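Local coordinates for protein kojibiose phosphorylase (Gut metagenome, PDB 6W0P) that is a glycoside hydrolase family 65 phosphorylase, a carbohydrate-active enzyme with a helical central catalytic domain, at residues A[418-431]-A[488-500]. Numbering follows the deposited sequence.
Sequences QPSTGVFYAIYHYM and YTNFMAKKCFQYL
F424 and Y499 illustrate reciprocal knobs-into-holes packing, each ring filling a hollow on the other helix. The F424 ring drops among M492, K495, C496 and Y499 and lies flat on the backbone of 488-500: C496 CA stands 3.6 Å from the ring centroid, only 2° off the ring normal, a CH-pi contact. An unusual chi1 of 142°, away from the staggered values, lays the ring there. C496 SG sits obliquely beside the same ring and reaches F424 CB at 3.7 Å. In return Y499 enters the hollow formed by F424, I427, Y428 and M431. Y428 turns its edge onto the face of Y499 in a T-shaped pair, planes at 84°, while I427 CG2 meets the rim of that ring. Toward the start of both helices aliphatic groups meet instead: T421 CB rests on M492 CB at 3.6 Å, and the bent M492 chain carries CE to Y425. Here one water bridges the helices, bound to Q418 O, T421 OG1 (2.7 Å) and Y488 OH (2.6 Å). The contact joins two helices of the central catalytic domain, whose segment axes approach to 9.6 Å; helix 437-458 adds M440 against M431 and Y499. K495 CB touches F424 CE2 and CZ, while its amine makes a salt bridge with E600. Cohesion between these segments therefore rests chiefly on shape and dispersion, with polar linkage confined to the water-bridged end.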
loop_
_atom_site.group_PDB
_atom_site.type_symbol
_atom_site.label_atom_id
_atom_site.label_comp_id
_atom_site.label_asym_id
_atom_site.label_seq_id
_atom_site.Cartn_x
_atom_site.Cartn_y
_atom_site.Cartn_z
ATOM N N GLN A 418 -6.548 2.141 18.843
ATOM C CA GLN A 418 -6.649 1.149 19.946
ATOM C C GLN A 418 -5.363 1.135 20.765
ATOM O O GLN A 418 -5.438 0.860 21.950
ATOM C CB GLN A 418 -7.026 -0.264 19.454
ATOM C CG GLN A 418 -6.056 -0.905 18.464
ATOM C CD GLN A 418 -6.718 -1.944 17.582
ATOM O OE1 GLN A 418 -7.849 -1.778 17.129
ATOM N NE2 GLN A 418 -6.017 -3.033 17.339
ATOM N N PRO A 419 -4.140 1.413 20.259
ATOM C CA PRO A 419 -2.984 1.415 21.161
ATOM C C PRO A 419 -3.026 2.563 22.183
ATOM O O PRO A 419 -2.639 2.354 23.328
ATOM C CB PRO A 419 -1.773 1.552 20.237
ATOM C CG PRO A 419 -2.289 1.231 18.835
ATOM C CD PRO A 419 -3.750 1.609 18.845
ATOM N N SER A 420 -3.499 3.737 21.750
ATOM C CA SER A 420 -3.602 4.968 22.566
ATOM C C SER A 420 -4.708 4.806 23.623
ATOM O O SER A 420 -4.412 4.972 24.801
ATOM C CB SER A 420 -3.814 6.178 21.695
ATOM O OG SER A 420 -2.665 6.425 20.903
ATOM N N THR A 421 -5.920 4.412 23.249
ATOM C CA THR A 421 -6.973 4.099 24.253
ATOM C C THR A 421 -6.541 2.872 25.071
ATOM O O THR A 421 -6.880 2.811 26.247
ATOM C CB THR A 421 -8.361 3.995 23.622
ATOM O OG1 THR A 421 -8.392 2.950 22.647
ATOM C CG2 THR A 421 -8.780 5.314 23.017
ATOM N N GLY A 422 -5.749 1.969 24.504
ATOM C CA GLY A 422 -5.225 0.796 25.238
ATOM C C GLY A 422 -4.314 1.179 26.399
ATOM O O GLY A 422 -4.434 0.576 27.493
ATOM N N VAL A 423 -3.422 2.137 26.194
ATOM C CA VAL A 423 -2.603 2.709 27.306
ATOM C C VAL A 423 -3.542 3.402 28.303
ATOM O O VAL A 423 -3.383 3.158 29.494
ATOM C CB VAL A 423 -1.444 3.597 26.807
ATOM C CG1 VAL A 423 -0.626 4.158 27.957
ATOM C CG2 VAL A 423 -0.525 2.817 25.864
ATOM N N PHE A 424 -4.534 4.174 27.860
ATOM C CA PHE A 424 -5.511 4.799 28.788
ATOM C C PHE A 424 -6.133 3.694 29.661
ATOM O O PHE A 424 -6.076 3.791 30.912
ATOM C CB PHE A 424 -6.595 5.583 28.057
ATOM C CG PHE A 424 -7.935 5.423 28.729
ATOM C CD1 PHE A 424 -8.138 5.890 30.020
ATOM C CD2 PHE A 424 -8.975 4.776 28.092
ATOM C CE1 PHE A 424 -9.345 5.678 30.673
ATOM C CE2 PHE A 424 -10.188 4.578 28.738
ATOM C CZ PHE A 424 -10.374 5.029 30.028
ATOM N N TYR A 425 -6.660 2.637 29.037
ATOM C CA TYR A 425 -7.347 1.534 29.756
ATOM C C TYR A 425 -6.397 0.817 30.728
ATOM O O TYR A 425 -6.867 0.435 31.786
ATOM C CB TYR A 425 -7.962 0.530 28.784
ATOM C CG TYR A 425 -8.836 -0.479 29.468
ATOM C CD1 TYR A 425 -10.150 -0.196 29.762
ATOM C CD2 TYR A 425 -8.340 -1.724 29.836
ATOM C CE1 TYR A 425 -10.962 -1.123 30.390
ATOM C CE2 TYR A 425 -9.134 -2.655 30.476
ATOM C CZ TYR A 425 -10.453 -2.357 30.754
ATOM O OH TYR A 425 -11.261 -3.277 31.365
ATOM N N ALA A 426 -5.144 0.560 30.350
ATOM C CA ALA A 426 -4.132 -0.037 31.249
ATOM C C ALA A 426 -3.964 0.846 32.492
ATOM O O ALA A 426 -3.999 0.290 33.598
ATOM C CB ALA A 426 -2.813 -0.246 30.533
ATOM N N ILE A 427 -3.814 2.171 32.330
ATOM C CA ILE A 427 -3.655 3.099 33.486
ATOM C C ILE A 427 -4.867 2.926 34.402
ATOM O O ILE A 427 -4.659 2.667 35.617
ATOM C CB ILE A 427 -3.463 4.548 33.020
ATOM C CG1 ILE A 427 -2.088 4.763 32.385
ATOM C CG2 ILE A 427 -3.707 5.530 34.155
ATOM C CD1 ILE A 427 -2.026 5.989 31.489
ATOM N N TYR A 428 -6.071 3.032 33.834
ATOM C CA TYR A 428 -7.380 2.848 34.508
ATOM C C TYR A 428 -7.469 1.475 35.194
ATOM O O TYR A 428 -7.842 1.398 36.374
ATOM C CB TYR A 428 -8.498 3.032 33.487
ATOM C CG TYR A 428 -9.854 2.554 33.931
ATOM C CD1 TYR A 428 -10.641 3.297 34.798
ATOM C CD2 TYR A 428 -10.369 1.357 33.455
ATOM C CE1 TYR A 428 -11.892 2.851 35.203
ATOM C CE2 TYR A 428 -11.623 0.907 33.837
ATOM C CZ TYR A 428 -12.384 1.652 34.716
ATOM O OH TYR A 428 -13.620 1.171 35.058
ATOM N N HIS A 429 -7.134 0.397 34.491
ATOM C CA HIS A 429 -7.207 -0.985 35.028
ATOM C C HIS A 429 -6.228 -1.117 36.201
ATOM O O HIS A 429 -6.599 -1.674 37.250
ATOM C CB HIS A 429 -6.982 -2.005 33.899
ATOM C CG HIS A 429 -7.567 -3.347 34.167
ATOM N ND1 HIS A 429 -7.424 -4.398 33.283
ATOM C CD2 HIS A 429 -8.227 -3.828 35.236
ATOM C CE1 HIS A 429 -8.019 -5.465 33.792
ATOM N NE2 HIS A 429 -8.514 -5.147 34.997
ATOM N N TYR A 430 -5.034 -0.559 36.044
ATOM C CA TYR A 430 -3.956 -0.590 37.055
ATOM C C TYR A 430 -4.428 0.106 38.343
ATOM O O TYR A 430 -4.236 -0.436 39.463
ATOM C CB TYR A 430 -2.710 0.105 36.512
ATOM C CG TYR A 430 -1.603 0.162 37.524
ATOM C CD1 TYR A 430 -1.003 -1.009 37.943
ATOM C CD2 TYR A 430 -1.185 1.357 38.093
ATOM C CE1 TYR A 430 0.006 -1.003 38.891
ATOM C CE2 TYR A 430 -0.170 1.381 39.035
ATOM C CZ TYR A 430 0.415 0.192 39.446
ATOM O OH TYR A 430 1.404 0.151 40.376
ATOM N N MET A 431 -4.998 1.305 38.184
ATOM C CA MET A 431 -5.489 2.124 39.316
ATOM C C MET A 431 -6.679 1.389 39.945
ATOM O O MET A 431 -6.820 1.445 41.176
ATOM C CB MET A 431 -5.889 3.532 38.854
ATOM C CG MET A 431 -4.696 4.345 38.364
ATOM S SD MET A 431 -3.460 4.668 39.677
ATOM C CE MET A 431 -4.456 5.687 40.767
ATOM N N TYR A 488 -16.134 1.274 19.007
ATOM C CA TYR A 488 -14.976 0.993 19.882
ATOM C C TYR A 488 -14.123 2.263 20.026
ATOM O O TYR A 488 -13.808 2.678 21.161
ATOM C CB TYR A 488 -14.102 -0.145 19.354
ATOM C CG TYR A 488 -12.994 -0.485 20.310
ATOM C CD1 TYR A 488 -11.786 0.189 20.288
ATOM C CD2 TYR A 488 -13.204 -1.423 21.308
ATOM C CE1 TYR A 488 -10.771 -0.113 21.191
ATOM C CE2 TYR A 488 -12.203 -1.734 22.220
ATOM C CZ TYR A 488 -10.980 -1.083 22.163
ATOM O OH TYR A 488 -10.044 -1.375 23.115
ATOM N N THR A 489 -13.734 2.866 18.904
ATOM C CA THR A 489 -12.878 4.082 18.885
ATOM C C THR A 489 -13.535 5.209 19.714
ATOM O O THR A 489 -12.861 5.788 20.608
ATOM C CB THR A 489 -12.584 4.482 17.433
ATOM O OG1 THR A 489 -11.960 3.386 16.753
ATOM C CG2 THR A 489 -11.735 5.728 17.330
ATOM N N ASN A 490 -14.812 5.510 19.454
ATOM C CA ASN A 490 -15.503 6.677 20.058
ATOM C C ASN A 490 -15.745 6.388 21.542
ATOM O O ASN A 490 -15.481 7.281 22.373
ATOM C CB ASN A 490 -16.799 7.022 19.322
ATOM C CG ASN A 490 -16.535 7.572 17.939
ATOM O OD1 ASN A 490 -15.438 7.427 17.419
ATOM N ND2 ASN A 490 -17.551 8.173 17.335
ATOM N N PHE A 491 -16.219 5.181 21.841
ATOM C CA PHE A 491 -16.538 4.739 23.213
ATOM C C PHE A 491 -15.270 4.847 24.061
ATOM O O PHE A 491 -15.295 5.535 25.106
ATOM C CB PHE A 491 -17.108 3.320 23.198
ATOM C CG PHE A 491 -17.612 2.826 24.527
ATOM C CD1 PHE A 491 -16.770 2.172 25.407
ATOM C CD2 PHE A 491 -18.939 2.984 24.882
ATOM C CE1 PHE A 491 -17.241 1.717 26.628
ATOM C CE2 PHE A 491 -19.415 2.500 26.090
ATOM C CZ PHE A 491 -18.563 1.857 26.955
ATOM N N MET A 492 -14.184 4.218 23.614
ATOM C CA MET A 492 -12.921 4.189 24.396
ATOM C C MET A 492 -12.339 5.614 24.545
ATOM O O MET A 492 -11.755 5.878 25.610
ATOM C CB MET A 492 -11.900 3.256 23.744
ATOM C CG MET A 492 -12.322 1.804 23.767
ATOM S SD MET A 492 -12.641 1.196 25.435
ATOM C CE MET A 492 -10.955 1.080 26.032
ATOM N N ALA A 493 -12.448 6.474 23.518
ATOM C CA ALA A 493 -12.000 7.883 23.548
ATOM C C ALA A 493 -12.806 8.653 24.605
ATOM O O ALA A 493 -12.209 9.375 25.444
ATOM C CB ALA A 493 -12.153 8.511 22.182
ATOM N N LYS A 494 -14.130 8.525 24.557
ATOM C CA LYS A 494 -15.049 9.137 25.550
ATOM C C LYS A 494 -14.673 8.636 26.950
ATOM O O LYS A 494 -14.585 9.490 27.858
ATOM C CB LYS A 494 -16.498 8.838 25.187
ATOM C CG LYS A 494 -17.521 9.562 26.046
ATOM C CD LYS A 494 -18.977 9.305 25.680
ATOM C CE LYS A 494 -19.916 10.035 26.623
ATOM N NZ LYS A 494 -21.245 10.242 26.002
ATOM N N LYS A 495 -14.354 7.343 27.111
ATOM C CA LYS A 495 -13.911 6.800 28.422
ATOM C C LYS A 495 -12.591 7.456 28.839
ATOM O O LYS A 495 -12.424 7.730 30.034
ATOM C CB LYS A 495 -13.767 5.278 28.413
ATOM C CG LYS A 495 -15.073 4.504 28.474
ATOM C CD LYS A 495 -15.804 4.659 29.796
ATOM C CE LYS A 495 -16.804 3.553 30.026
ATOM N NZ LYS A 495 -17.642 3.818 31.218
ATOM N N CYS A 496 -11.673 7.689 27.910
ATOM C CA CYS A 496 -10.404 8.393 28.214
ATOM C C CYS A 496 -10.717 9.804 28.742
ATOM O O CYS A 496 -10.183 10.184 29.801
ATOM C CB CYS A 496 -9.498 8.497 27.002
ATOM S SG CYS A 496 -7.840 9.047 27.482
ATOM N N PHE A 497 -11.600 10.536 28.062
ATOM C CA PHE A 497 -11.919 11.947 28.394
ATOM C C PHE A 497 -12.509 12.012 29.802
ATOM O O PHE A 497 -12.084 12.872 30.577
ATOM C CB PHE A 497 -12.880 12.558 27.371
ATOM C CG PHE A 497 -12.310 12.706 25.985
ATOM C CD1 PHE A 497 -10.950 12.827 25.787
ATOM C CD2 PHE A 497 -13.149 12.731 24.884
ATOM C CE1 PHE A 497 -10.429 12.945 24.513
ATOM C CE2 PHE A 497 -12.630 12.855 23.608
ATOM C CZ PHE A 497 -11.268 12.982 23.425
ATOM N N GLN A 498 -13.445 11.114 30.113
ATOM C CA GLN A 498 -14.171 11.125 31.407
ATOM C C GLN A 498 -13.216 10.716 32.534
ATOM O O GLN A 498 -13.288 11.331 33.604
ATOM C CB GLN A 498 -15.406 10.244 31.330
ATOM C CG GLN A 498 -16.455 10.787 30.373
ATOM C CD GLN A 498 -17.591 9.807 30.219
ATOM O OE1 GLN A 498 -17.396 8.596 30.311
ATOM N NE2 GLN A 498 -18.787 10.329 29.982
ATOM N N TYR A 499 -12.285 9.789 32.303
ATOM C CA TYR A 499 -11.303 9.415 33.353
ATOM C C TYR A 499 -10.389 10.610 33.665
ATOM O O TYR A 499 -10.133 10.882 34.855
ATOM C CB TYR A 499 -10.488 8.180 32.971
ATOM C CG TYR A 499 -9.679 7.595 34.103
ATOM C CD1 TYR A 499 -10.266 7.278 35.323
ATOM C CD2 TYR A 499 -8.326 7.352 33.957
ATOM C CE1 TYR A 499 -9.530 6.733 36.366
ATOM C CE2 TYR A 499 -7.576 6.803 34.983
ATOM C CZ TYR A 499 -8.175 6.497 36.193
ATOM O OH TYR A 499 -7.422 5.963 37.203
ATOM N N LEU A 500 -9.875 11.288 32.644
ATOM C CA LEU A 500 -8.936 12.410 32.861
ATOM C C LEU A 500 -9.670 13.501 33.641
ATOM O O LEU A 500 -9.129 13.971 34.644
ATOM C CB LEU A 500 -8.427 12.960 31.528
ATOM C CG LEU A 500 -7.523 14.182 31.652
ATOM C CD1 LEU A 500 -6.369 13.916 32.604
ATOM C CD2 LEU A 500 -6.990 14.610 30.295
HETATM O O HOH W 1 -8.030 0.264 23.010
#